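Local coordinates for Alpha/beta hydrolase (PDB 4R1D), which acts as a lipase toxin, Tle4, of the H2 type VI secretion system, held here in complex with its immunity protein Tli4, at the interface of chains A and B. Residues are numbered along the deposited sequence; one frame, centred on the assembly and turned at random. Chains: chain A, Uncharacterized protein; chain B, Uncharacterized protein.

The interface of chains A and B. Residues chain A 406, 409-410, 413; chain B 85-86, 88-89.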
ATOM      1  N   ASP A 406      -1.711 -16.312 -10.961  1.00 15.43           N
ATOM      2  CA  ASP A 406      -1.844 -15.320 -12.018  1.00 18.90           C
ATOM      3  C   ASP A 406      -1.132 -14.019 -11.625  1.00 16.13           C
ATOM      4  O   ASP A 406      -0.537 -13.352 -12.480  1.00 15.55           O
ATOM      5  CB  ASP A 406      -3.314 -15.057 -12.359  1.00 18.57           C
ATOM      6  CG  ASP A 406      -3.825 -15.962 -13.472  1.00 20.46           C
ATOM      7  OD1 ASP A 406      -2.994 -16.698 -14.030  1.00 20.73           O
ATOM      8  OD2 ASP A 406      -5.039 -15.914 -13.804  1.00 21.26           O
ATOM      9  N   ASP A 409       2.498 -14.452 -12.239  1.00 16.91           N
ATOM     10  CA  ASP A 409       2.821 -14.374 -13.661  1.00 17.10           C
ATOM     11  C   ASP A 409       2.819 -12.911 -14.125  1.00 17.93           C
ATOM     12  O   ASP A 409       3.667 -12.490 -14.927  1.00 18.48           O
ATOM     13  CB  ASP A 409       1.861 -15.251 -14.486  1.00 16.92           C
ATOM     14  CG  ASP A 409       2.095 -16.742 -14.250  1.00 19.55           C
ATOM     15  OD1 ASP A 409       3.128 -17.083 -13.642  1.00 20.71           O
ATOM     16  OD2 ASP A 409       1.267 -17.571 -14.682  1.00 19.08           O
ATOM     17  N   SER A 410       1.876 -12.136 -13.598  1.00 17.62           N
ATOM     18  CA  SER A 410       1.848 -10.686 -13.845  1.00 17.53           C
ATOM     19  C   SER A 410       3.127  -9.976 -13.417  1.00 17.22           C
ATOM     20  O   SER A 410       3.683  -9.201 -14.187  1.00 18.50           O
ATOM     21  CB  SER A 410       0.655 -10.032 -13.153  1.00 20.87           C
ATOM     22  OG  SER A 410      -0.443  -9.927 -14.036  1.00 35.39           O
ATOM     23  N   ASN A 413       6.022 -10.688 -15.658  1.00 15.74           N
ATOM     24  CA  ASN A 413       5.920  -9.948 -16.911  1.00 17.51           C
ATOM     25  C   ASN A 413       6.341  -8.483 -16.722  1.00 16.75           C
ATOM     26  O   ASN A 413       7.083  -7.927 -17.524  1.00 19.87           O
ATOM     27  CB  ASN A 413       4.501 -10.066 -17.486  1.00 19.08           C
ATOM     28  CG  ASN A 413       4.348  -9.355 -18.816  1.00 22.95           C
ATOM     29  OD1 ASN A 413       5.064  -9.651 -19.774  1.00 24.71           O
ATOM     30  ND2 ASN A 413       3.397  -8.428 -18.889  1.00 25.40           N
TER
ATOM     31  N   SER B  85      -7.917 -11.515 -16.980  1.00 18.85           N
ATOM     32  CA  SER B  85      -7.647 -10.594 -15.873  1.00 17.18           C
ATOM     33  C   SER B  85      -6.338  -9.817 -16.032  1.00 17.35           C
ATOM     34  O   SER B  85      -6.107  -8.825 -15.335  1.00 19.88           O
ATOM     35  CB  SER B  85      -7.675 -11.326 -14.535  1.00 19.68           C
ATOM     36  OG  SER B  85      -6.638 -12.273 -14.471  1.00 17.59           O
ATOM     37  N   SER B  86      -5.475 -10.275 -16.936  1.00 16.57           N
ATOM     38  CA  SER B  86      -4.283  -9.528 -17.331  1.00 21.49           C
ATOM     39  C   SER B  86      -3.785 -10.065 -18.655  1.00 23.77           C
ATOM     40  O   SER B  86      -4.288 -11.073 -19.153  1.00 17.51           O
ATOM     41  CB  SER B  86      -3.160  -9.657 -16.300  1.00 19.20           C
ATOM     42  OG  SER B  86      -2.419 -10.844 -16.531  1.00 20.71           O
ATOM     43  N   VAL B  88      -1.211 -11.640 -19.230  1.00 19.63           N
ATOM     44  CA  VAL B  88      -0.548 -12.941 -19.098  1.00 18.56           C
ATOM     45  C   VAL B  88      -1.336 -13.932 -18.250  1.00 22.53           C
ATOM     46  O   VAL B  88      -0.852 -15.028 -17.954  1.00 24.86           O
ATOM     47  CB  VAL B  88       0.885 -12.832 -18.540  1.00 21.04           C
ATOM     48  CG1 VAL B  88       1.735 -11.937 -19.442  1.00 22.54           C
ATOM     49  CG2 VAL B  88       0.867 -12.331 -17.094  1.00 21.24           C
ATOM     50  N   ALA B  89      -2.556 -13.563 -17.878  1.00 19.79           N
ATOM     51  CA  ALA B  89      -3.395 -14.433 -17.056  1.00 19.35           C
ATOM     52  C   ALA B  89      -3.697 -15.754 -17.759  1.00 17.07           C
ATOM     53  O   ALA B  89      -3.835 -15.793 -18.976  1.00 20.46           O
ATOM     54  CB  ALA B  89      -4.704 -13.722 -16.695  1.00 18.93           C
TER
HETATM   55  O   HOH W   1      -0.526 -17.323 -16.725  1.00 22.25           O
HETATM   56  O   HOH W   2      -2.353 -12.418 -14.485  1.00 23.44           O
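Two flat side chains of chain A, A:Asn413 and A:Asp406, each turn a face to a residue of chain B. One methyl of B:Val88, CG1, stands over the amide plane of A:Asn413, 3.7 Å from its CG and almost on the perpendicular through that atom. A:Asn413 gets there with CG anti to its backbone N (chi1 -178°). On A:Asp406 the methyl and CA of B:Ala89 both lie above the carboxylate plane, CB being 3.6 Å from OD2. The hydroxyl OG of B:Ser85, on the same side, comes only to 4.0 Å from A:Asp406 OD2, too far to count as a bond. At the third flat group, the carboxylate of A:Asp409, water 1 meets the oxygen end, 2.7 Å from OD2, and links it to B:Val88 O.

The other branch of B:Val88, CG2, points into the helix surface, 3.5 Å from A:Asp409 O and also against A:Ser410 CA. B:Val88 therefore straddles A:Asp409, A:Ser410 and A:Asn413, and it loses 79 Å² of surface, the most in this patch.

Polar contact is mostly indirect. The hydroxyls of B:Ser86 and A:Ser410 form a weak bond (OG to OG 3.3 Å). Water 2 sits 2.6 Å from B:Ser86 OG, makes a longer contact to A:Ser410 OG and also meets A:Asp406 O, connecting the B:Ser86 hydroxyl to the helix backbone more than joining the two hydroxyls. B:Val88 N donates to B:Ser86 OG at 3.1 Å (159° at H), which steadies this hydroxyl within its own loop.

The chain A residues lie on helix 400-421 at i, i+3, i+4 and i+7, which puts them on one face. Those of chain B belong to the loop between strands 79-84 and 92-100, in the N-terminal domain of the immunity protein; this loop lies against the enzyme helix.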